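Local atomic coordinates of Udp-n-acetylglucosamine pyrophosphorylase (Trypanosoma brucei, PDB entry 4BQH), a protein that probably catalyses the formation of UDP-N-acetylglucosamine and diphosphate from UTP and N-acetyl-alpha-D-glucosamine 1-phosphate. Residues K133-C138 with D185-R190; C152-R157 with A286-P291; R157-A162 with A172-L177; N439-G442 with P448-A451. One frame throughout, in Å; residues are numbered along the deposited sequence.

Contact 1 of 4, residues K133-C138 with D185-R190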
# COMPACT_ATOMS: atom_id res chain seq x y z
N LYS A 133 -11.76 1.46 -5.62
CA LYS A 133 -11.76 0.23 -4.83
C LYS A 133 -11.97 0.43 -3.34
O LYS A 133 -12.57 -0.42 -2.68
CB LYS A 133 -10.49 -0.61 -5.09
CG LYS A 133 -10.55 -1.97 -4.38
CD LYS A 133 -9.43 -2.90 -4.78
CE LYS A 133 -9.63 -3.45 -6.19
NZ LYS A 133 -8.50 -4.33 -6.53
N GLY A 134 -11.50 1.56 -2.80
CA GLY A 134 -11.70 1.85 -1.38
C GLY A 134 -13.16 1.95 -0.96
O GLY A 134 -13.48 1.82 0.22
N PHE A 135 -14.04 2.19 -1.92
CA PHE A 135 -15.49 2.26 -1.64
C PHE A 135 -16.07 0.86 -1.44
O PHE A 135 -17.18 0.70 -0.88
CB PHE A 135 -16.27 2.90 -2.82
CG PHE A 135 -16.03 4.38 -3.04
CD1 PHE A 135 -14.79 4.98 -2.82
CD2 PHE A 135 -17.04 5.17 -3.57
CE1 PHE A 135 -14.59 6.32 -3.08
CE2 PHE A 135 -16.85 6.52 -3.82
CZ PHE A 135 -15.62 7.09 -3.57
N PHE A 136 -15.36 -0.17 -1.90
CA PHE A 136 -15.90 -1.54 -1.94
C PHE A 136 -16.24 -2.09 -0.56
O PHE A 136 -15.46 -1.96 0.39
CB PHE A 136 -14.92 -2.49 -2.65
CG PHE A 136 -15.44 -3.89 -2.83
CD1 PHE A 136 -16.31 -4.20 -3.88
CD2 PHE A 136 -15.04 -4.91 -1.97
CE1 PHE A 136 -16.81 -5.49 -4.04
CE2 PHE A 136 -15.53 -6.21 -2.13
CZ PHE A 136 -16.41 -6.49 -3.17
N THR A 137 -17.42 -2.72 -0.47
CA THR A 137 -17.90 -3.35 0.77
C THR A 137 -17.97 -4.85 0.56
O THR A 137 -18.69 -5.34 -0.32
CB THR A 137 -19.29 -2.78 1.17
OG1 THR A 137 -19.15 -1.37 1.39
CG2 THR A 137 -19.81 -3.43 2.44
N CYS A 138 -17.19 -5.60 1.33
CA CYS A 138 -17.20 -7.05 1.24
C CYS A 138 -18.49 -7.65 1.78
O CYS A 138 -18.91 -7.33 2.89
CB CYS A 138 -16.03 -7.65 2.01
SG CYS A 138 -14.42 -7.33 1.30
N ASP A 185 -10.15 11.58 -7.84
CA ASP A 185 -9.83 12.35 -6.64
C ASP A 185 -11.06 13.00 -6.02
O ASP A 185 -11.33 12.84 -4.83
CB ASP A 185 -8.71 13.36 -6.90
CG ASP A 185 -8.36 14.16 -5.66
OD1 ASP A 185 -9.06 15.15 -5.36
OD2 ASP A 185 -7.42 13.78 -4.95
N ALA A 186 -11.83 13.70 -6.85
CA ALA A 186 -13.00 14.43 -6.36
C ALA A 186 -14.02 13.50 -5.73
O ALA A 186 -14.53 13.78 -4.65
CB ALA A 186 -13.62 15.22 -7.50
N GLU A 187 -14.32 12.39 -6.39
CA GLU A 187 -15.30 11.47 -5.86
C GLU A 187 -14.79 10.82 -4.57
O GLU A 187 -15.57 10.55 -3.66
CB GLU A 187 -15.75 10.44 -6.91
CG GLU A 187 -14.76 9.32 -7.22
CD GLU A 187 -15.22 8.42 -8.35
OE1 GLU A 187 -16.34 7.89 -8.29
OE2 GLU A 187 -14.45 8.24 -9.31
N THR A 188 -13.47 10.61 -4.48
CA THR A 188 -12.88 10.08 -3.24
C THR A 188 -13.02 11.07 -2.07
O THR A 188 -13.44 10.70 -0.97
CB THR A 188 -11.41 9.64 -3.44
OG1 THR A 188 -11.34 8.66 -4.50
CG2 THR A 188 -10.84 9.01 -2.13
N GLN A 189 -12.71 12.34 -2.31
CA GLN A 189 -12.85 13.35 -1.24
C GLN A 189 -14.29 13.45 -0.79
O GLN A 189 -14.55 13.55 0.41
CB GLN A 189 -12.34 14.69 -1.71
CG GLN A 189 -10.85 14.70 -1.98
CD GLN A 189 -10.28 16.08 -1.97
OE1 GLN A 189 -10.51 16.85 -1.05
NE2 GLN A 189 -9.55 16.42 -3.02
N ARG A 190 -15.22 13.42 -1.75
CA ARG A 190 -16.66 13.44 -1.45
C ARG A 190 -17.09 12.29 -0.55
O ARG A 190 -17.82 12.48 0.42
CB ARG A 190 -17.49 13.43 -2.73
CG ARG A 190 -17.71 14.79 -3.34
CD ARG A 190 -18.93 14.73 -4.26
NE ARG A 190 -19.24 16.01 -4.87
CZ ARG A 190 -20.02 16.95 -4.34
NH1 ARG A 190 -20.59 16.76 -3.15
NH2 ARG A 190 -20.23 18.08 -4.99
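F135 reaches helix 185-194 with the far edge of its ring. F135 CZ lies 3.5 Å from E187 O, and F135 CE1 4.1 Å from T188 CA, both partners close to the ring plane. The ring thus abuts the helix backbone edge-on, and no hydrogen bond joins the two segments. E187 adds the aliphatic part of its side chain at longer range, with CG 4.4 Å from F135 CZ. T188 presents its OG1 4.2 Å from F135 CE1, but this hydroxyl is taken up in a hydrogen bond with N184 O, from the residue just ahead of the helix. In F135, CG stands anti to the carbonyl carbon (chi1 -69°), which sends the ring out of the 3-10 turn towards the helix. That turn is closed by F136 N bonded to K133 O (2.9 Å), while backbone bonds tie G134 to F148 and F136 to L147 at the start of helix 147-166. Farther round, F191 stacks on the F135 ring, F148 touches both F135 and T188, and P132 packs against E187 and T188. K133 is fixed through NZ to V437 O. K133 is also the lysine closing the G-x-G-T-R ... P-K signature of UDPGP-family nucleotidyltransferases, which begins after strand 114-119; the 3-10 turn it opens is set here against the helix after strand 175-180 in the GT-A fold.

Contact 2 of 4, residues C152-R157 with A286-P291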
# COMPACT_ATOMS: atom_id res chain seq x y z
N CYS A 152 -9.40 3.30 8.17
CA CYS A 152 -9.44 4.43 9.10
C CYS A 152 -9.70 3.98 10.53
O CYS A 152 -9.15 4.57 11.48
CB CYS A 152 -10.48 5.46 8.65
SG CYS A 152 -10.07 6.24 7.07
N GLU A 153 -10.52 2.95 10.70
CA GLU A 153 -10.77 2.43 12.03
C GLU A 153 -9.54 1.75 12.60
O GLU A 153 -9.29 1.83 13.80
CB GLU A 153 -11.97 1.48 12.00
CG GLU A 153 -13.26 2.23 11.88
CD GLU A 153 -14.50 1.34 11.90
OE1 GLU A 153 -14.36 0.11 12.04
OE2 GLU A 153 -15.60 1.90 11.77
N LYS A 154 -8.73 1.11 11.75
CA LYS A 154 -7.48 0.54 12.24
C LYS A 154 -6.56 1.66 12.75
O LYS A 154 -5.94 1.52 13.79
CB LYS A 154 -6.78 -0.28 11.14
CG LYS A 154 -7.50 -1.61 10.85
CD LYS A 154 -6.93 -2.30 9.60
CE LYS A 154 -7.53 -3.70 9.42
NZ LYS A 154 -7.00 -4.34 8.16
N ILE A 155 -6.53 2.79 12.04
CA ILE A 155 -5.69 3.91 12.49
C ILE A 155 -6.20 4.40 13.83
O ILE A 155 -5.41 4.60 14.77
CB ILE A 155 -5.71 5.07 11.48
CG1 ILE A 155 -4.95 4.65 10.22
CG2 ILE A 155 -5.15 6.36 12.10
CD1 ILE A 155 -4.99 5.65 9.10
N ARG A 156 -7.51 4.61 13.92
CA ARG A 156 -8.10 5.08 15.20
C ARG A 156 -7.76 4.16 16.37
O ARG A 156 -7.44 4.62 17.49
CB ARG A 156 -9.62 5.25 15.05
CG ARG A 156 -9.98 6.51 14.26
CD ARG A 156 -11.41 6.48 13.76
NE ARG A 156 -12.31 6.46 14.91
CZ ARG A 156 -13.56 6.02 14.87
NH1 ARG A 156 -14.10 5.61 13.72
NH2 ARG A 156 -14.27 6.02 15.98
N ARG A 157 -7.85 2.86 16.15
CA ARG A 157 -7.52 1.90 17.20
C ARG A 157 -6.04 1.93 17.61
O ARG A 157 -5.72 1.94 18.81
CB ARG A 157 -7.99 0.49 16.82
CG ARG A 157 -7.79 -0.54 17.91
CD ARG A 157 -8.59 -0.23 19.17
NE ARG A 157 -8.26 -1.26 20.13
CZ ARG A 157 -8.11 -1.08 21.43
NH1 ARG A 157 -8.26 0.13 21.97
NH2 ARG A 157 -7.80 -2.13 22.18
N ALA A 286 -4.65 -5.71 5.90
CA ALA A 286 -3.51 -4.79 6.04
C ALA A 286 -3.29 -4.44 7.51
O ALA A 286 -4.24 -4.08 8.22
CB ALA A 286 -3.74 -3.53 5.23
N ASN A 287 -2.05 -4.61 7.97
CA ASN A 287 -1.72 -4.30 9.33
C ASN A 287 -1.31 -2.83 9.34
O ASN A 287 -0.13 -2.47 9.22
CB ASN A 287 -0.63 -5.24 9.83
CG ASN A 287 -0.41 -5.14 11.32
OD1 ASN A 287 -0.95 -4.25 11.97
ND2 ASN A 287 0.37 -6.05 11.86
N VAL A 288 -2.32 -1.98 9.48
CA VAL A 288 -2.19 -0.52 9.30
C VAL A 288 -1.56 0.13 10.54
O VAL A 288 -2.02 -0.10 11.66
CB VAL A 288 -3.57 0.10 9.01
CG1 VAL A 288 -3.47 1.62 8.89
CG2 VAL A 288 -4.16 -0.50 7.75
N ALA A 289 -0.53 0.95 10.31
CA ALA A 289 0.28 1.53 11.41
C ALA A 289 0.80 0.44 12.35
O ALA A 289 0.62 0.49 13.56
CB ALA A 289 -0.50 2.62 12.15
N ASP A 290 1.42 -0.59 11.77
CA ASP A 290 1.89 -1.75 12.53
C ASP A 290 3.06 -1.33 13.42
O ASP A 290 4.12 -1.00 12.90
CB ASP A 290 2.38 -2.80 11.51
CG ASP A 290 2.97 -4.03 12.15
OD1 ASP A 290 3.10 -4.12 13.38
OD2 ASP A 290 3.32 -4.96 11.38
N PRO A 291 2.86 -1.33 14.76
CA PRO A 291 3.92 -0.87 15.66
C PRO A 291 5.15 -1.79 15.68
O PRO A 291 6.25 -1.32 15.98
CB PRO A 291 3.23 -0.84 17.04
CG PRO A 291 2.20 -1.96 16.93
CD PRO A 291 1.68 -1.80 15.52
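The ammonium nitrogen of K154 is held by two loop carbonyls: NZ lies 2.8 Å from A286 O, and L284 O adds a weak bond. NZ meets A286 O in the carbonyl plane, on a lone pair, with a C=O...N angle of 136°. The lysine chain is extended beyond CG, running from helix 147-166 alongside the loop. Its methylenes cover V288, which it crosses at about a right angle; K154 CB is 3.9 Å from V288 CB, and K154 CD is 3.8 Å from V288 CG2. The other branch of the valine serves the next helix residue, V288 CG1 touching I155 CG1 at 3.6 Å. V288 has CG1 anti to its backbone N (chi1 177°), and the fork is thereby split between the two neighbours. In the GT-A fold this loop leads from strand 275-280 to helix 291-300, so the contact docks a strand-to-helix connection on the helix preceding strand 175-180. Ahead of V288 the chain makes an inverse gamma turn centred on N287, whose OD1 bonds R158 NH2. After it, D290 N-caps helix 291-300, its OD1 accepting V292 N, while OD2 pairs with K307. H151, one turn back on helix 147-166, touches both A286 and V288.

Contact 3 of 4, residues R157-A162 with A172-L177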
# COMPACT_ATOMS: atom_id res chain seq x y z
N ARG A 157 -7.85 2.86 16.15
CA ARG A 157 -7.52 1.90 17.20
C ARG A 157 -6.04 1.93 17.61
O ARG A 157 -5.72 1.94 18.81
CB ARG A 157 -7.99 0.49 16.82
CG ARG A 157 -7.79 -0.54 17.91
CD ARG A 157 -8.59 -0.23 19.17
NE ARG A 157 -8.26 -1.26 20.13
CZ ARG A 157 -8.11 -1.08 21.43
NH1 ARG A 157 -8.26 0.13 21.97
NH2 ARG A 157 -7.80 -2.13 22.18
N ARG A 158 -5.15 1.95 16.62
CA ARG A 158 -3.71 2.04 16.90
C ARG A 158 -3.39 3.35 17.69
O ARG A 158 -2.55 3.37 18.60
CB ARG A 158 -2.89 1.95 15.60
CG ARG A 158 -2.84 0.55 14.96
CD ARG A 158 -2.05 -0.49 15.76
NE ARG A 158 -1.96 -1.75 15.00
CZ ARG A 158 -1.57 -2.91 15.49
NH1 ARG A 158 -1.23 -3.03 16.76
NH2 ARG A 158 -1.48 -3.98 14.69
N GLN A 159 -4.05 4.44 17.31
CA GLN A 159 -3.86 5.75 17.99
C GLN A 159 -4.30 5.65 19.44
O GLN A 159 -3.61 6.12 20.36
CB GLN A 159 -4.67 6.85 17.28
CG GLN A 159 -4.03 7.36 15.98
CD GLN A 159 -4.90 8.36 15.24
OE1 GLN A 159 -4.46 8.98 14.27
NE2 GLN A 159 -6.14 8.54 15.72
N GLU A 160 -5.45 5.02 19.64
CA GLU A 160 -6.00 4.80 20.99
C GLU A 160 -5.08 3.95 21.87
O GLU A 160 -4.88 4.29 23.05
CB GLU A 160 -7.41 4.18 20.87
CG GLU A 160 -8.14 3.94 22.17
CD GLU A 160 -9.46 3.20 21.96
OE1 GLU A 160 -9.71 2.68 20.84
OE2 GLU A 160 -10.25 3.15 22.92
N ILE A 161 -4.50 2.88 21.32
CA ILE A 161 -3.57 2.05 22.09
C ILE A 161 -2.29 2.83 22.43
O ILE A 161 -1.82 2.78 23.58
CB ILE A 161 -3.22 0.71 21.37
CG1 ILE A 161 -4.48 -0.17 21.19
CG2 ILE A 161 -2.18 -0.08 22.17
CD1 ILE A 161 -4.28 -1.32 20.21
N ALA A 162 -1.74 3.57 21.46
CA ALA A 162 -0.56 4.40 21.70
C ALA A 162 -0.81 5.35 22.90
O ALA A 162 0.06 5.49 23.78
CB ALA A 162 -0.19 5.19 20.44
N ALA A 172 -2.58 11.04 19.84
CA ALA A 172 -1.69 10.29 18.93
C ALA A 172 -2.31 10.45 17.56
O ALA A 172 -3.50 10.18 17.40
CB ALA A 172 -1.65 8.82 19.31
N ARG A 173 -1.54 10.89 16.58
CA ARG A 173 -2.10 11.13 15.25
C ARG A 173 -1.22 10.53 14.15
O ARG A 173 -0.07 10.92 13.97
CB ARG A 173 -2.34 12.64 14.97
CG ARG A 173 -3.49 13.25 15.79
CD ARG A 173 -4.79 12.50 15.54
NE ARG A 173 -5.93 12.98 16.33
CZ ARG A 173 -6.53 12.31 17.31
NH1 ARG A 173 -6.10 11.11 17.69
NH2 ARG A 173 -7.56 12.86 17.94
N VAL A 174 -1.80 9.59 13.42
CA VAL A 174 -1.14 9.05 12.22
C VAL A 174 -1.67 9.89 11.03
O VAL A 174 -2.90 9.96 10.82
CB VAL A 174 -1.53 7.57 12.02
CG1 VAL A 174 -1.03 7.07 10.65
CG2 VAL A 174 -1.00 6.72 13.16
N GLN A 175 -0.79 10.52 10.25
CA GLN A 175 -1.25 11.27 9.05
C GLN A 175 -1.64 10.26 7.99
O GLN A 175 -0.86 9.35 7.70
CB GLN A 175 -0.16 12.18 8.52
CG GLN A 175 0.33 13.21 9.55
CD GLN A 175 -0.76 14.19 9.94
OE1 GLN A 175 -1.53 14.65 9.10
NE2 GLN A 175 -0.85 14.48 11.24
N LEU A 176 -2.85 10.42 7.43
CA LEU A 176 -3.35 9.52 6.40
C LEU A 176 -3.18 10.23 5.06
O LEU A 176 -3.68 11.35 4.86
CB LEU A 176 -4.83 9.18 6.65
CG LEU A 176 -5.45 8.26 5.59
CD1 LEU A 176 -4.70 6.93 5.49
CD2 LEU A 176 -6.91 7.99 5.88
N LEU A 177 -2.46 9.58 4.16
CA LEU A 177 -2.19 10.12 2.83
C LEU A 177 -2.93 9.24 1.85
O LEU A 177 -2.64 8.03 1.77
CB LEU A 177 -0.68 10.06 2.56
CG LEU A 177 0.29 10.42 3.69
CD1 LEU A 177 1.72 10.31 3.17
CD2 LEU A 177 -0.03 11.81 4.21
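The amide of Q159 and the guanidinium of R173 lie with their planes 24° apart, their side chains crossing at about a right angle. Q159 NE2 approaches obliquely and comes 3.2 Å from R173 NH1; both are donors, so this is proximity without a bond. R173 NH1 spends a hydrogen on A172 O instead (2.8 Å), and R173 NE forms a salt bridge with E201. The guanidinium of R157, within the helix, carries I161 CG1 over one face and has E160 at its edge. Q159 provides the bond between the segments: its OE1 accepts V174 N at 2.9 Å, nearly straight at 167°, the donor tilted only 16° from the carbonyl plane. A second donor, Q204 NE2, also reaches OE1, so the buried oxygen is gripped twice. The chain extended beyond CG carries the amide from the helix to this backbone, passing A172 O with Q159 CG at 3.2 Å. At the helix backbone, A172 CB lies 3.5 Å from Q159 O and 4.1 Å from A162 CB, and V174 points its CB towards the helix and touches I155. The chain here leaves helix 147-166 and enters strand 175-180, which pairs in parallel with strand 114-119: the arrangement is the return half of a beta-alpha-beta crossover in the Rossmann-like sheet of the GT-A fold.

Contact 4 of 4, residues N439-G442 with P448-A451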
# COMPACT_ATOMS: atom_id res chain seq x y z
N ASN A 439 -10.19 -9.86 -7.58
CA ASN A 439 -11.01 -10.54 -8.62
C ASN A 439 -12.41 -10.79 -8.15
O ASN A 439 -12.61 -11.07 -6.98
CB ASN A 439 -10.38 -11.89 -8.98
CG ASN A 439 -8.97 -11.75 -9.49
OD1 ASN A 439 -8.08 -12.50 -9.09
ND2 ASN A 439 -8.76 -10.81 -10.38
N ALA A 440 -13.38 -10.71 -9.06
CA ALA A 440 -14.78 -10.87 -8.66
C ALA A 440 -15.01 -12.25 -8.05
O ALA A 440 -14.36 -13.22 -8.43
CB ALA A 440 -15.71 -10.66 -9.86
N ASP A 441 -15.93 -12.32 -7.08
CA ASP A 441 -16.25 -13.60 -6.43
C ASP A 441 -16.55 -14.64 -7.52
O ASP A 441 -17.15 -14.33 -8.53
CB ASP A 441 -17.45 -13.47 -5.46
CG ASP A 441 -17.03 -13.06 -4.04
OD1 ASP A 441 -15.96 -13.47 -3.56
OD2 ASP A 441 -17.80 -12.32 -3.39
N GLY A 442 -16.08 -15.86 -7.31
CA GLY A 442 -16.22 -16.90 -8.32
C GLY A 442 -14.96 -17.12 -9.12
O GLY A 442 -14.85 -18.12 -9.83
N PRO A 448 -13.05 -11.39 -2.90
CA PRO A 448 -13.53 -10.91 -1.60
C PRO A 448 -13.78 -12.06 -0.64
O PRO A 448 -13.39 -11.99 0.50
CB PRO A 448 -14.83 -10.16 -1.95
CG PRO A 448 -14.60 -9.71 -3.36
CD PRO A 448 -13.89 -10.87 -4.00
N ALA A 449 -14.40 -13.16 -1.11
CA ALA A 449 -14.65 -14.27 -0.22
C ALA A 449 -13.39 -14.89 0.33
O ALA A 449 -13.38 -15.36 1.47
CB ALA A 449 -15.51 -15.33 -0.92
N ASP A 450 -12.33 -14.95 -0.49
CA ASP A 450 -11.06 -15.49 -0.05
C ASP A 450 -10.48 -14.61 1.05
O ASP A 450 -9.98 -15.13 2.05
CB ASP A 450 -10.04 -15.63 -1.21
CG ASP A 450 -10.43 -16.72 -2.24
OD1 ASP A 450 -11.02 -17.76 -1.88
OD2 ASP A 450 -10.15 -16.51 -3.44
N ALA A 451 -10.56 -13.28 0.89
CA ALA A 451 -10.03 -12.37 1.91
C ALA A 451 -10.85 -12.44 3.20
O ALA A 451 -10.27 -12.49 4.27
CB ALA A 451 -10.00 -10.93 1.39
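This is a surface contact at the start of helix 448-471, where the loop ahead of the helix folds back and lays an aspartate over its first turn. D441 OD1 accepts A449 N at 2.9 Å (N-H...O angle 155°), using the lone pair on the side of its other oxygen. With P448 lacking an amide hydrogen, A449 N is the first backbone donor that the helix residues offer, and D441 meets it. In D441, CG is anti to the carbonyl carbon (chi1 -88°), which swings the carboxylate across the helix end; OD1 also touches the methyl of A449, CB, at 3.3 Å and P448 CD at 3.4 Å, while OD2 lies 3.9 Å from P448 CB. The proline ring is thus lined by the carboxylate, and N439 O lies 3.2 Å from P448 CD. A negative group at this end would be expected to suit the helix dipole, and the next donor, D450 N, is taken by T447 OG1, the hydroxyl of the residue just before the helix. The loop is pinned once more by a backbone bond between N439 and D446. Inward, P448 rests on F136 and V437, and A451 on L284, seating the first turn among three loops: that between strand 129-130 and helix 147-166 (F136), that after helix 430-433 (V437) and that between strand 275-280 and helix 291-300 (L284).

Contacts 2 and 3 are buried, their centres 7 Å apart, and share helix 147-166: contact 2 binds the loop before helix 291-300 to it, contact 3 the approach to strand 175-180. R158 joins the two, packing its CG 3.5 Å from V288 O. Both combine apolar packing with a side chain bonded to backbone, a lysine giving to a carbonyl in one and a glutamine accepting an amide in the other. Contact 1, partly buried, rests on one ring edge, with no hydrogen bond across it. Contact 4 sits at the surface and uses an acid on a helix end; it touches contact 1 where F136 CZ packs 3.7 Å from P448 CG.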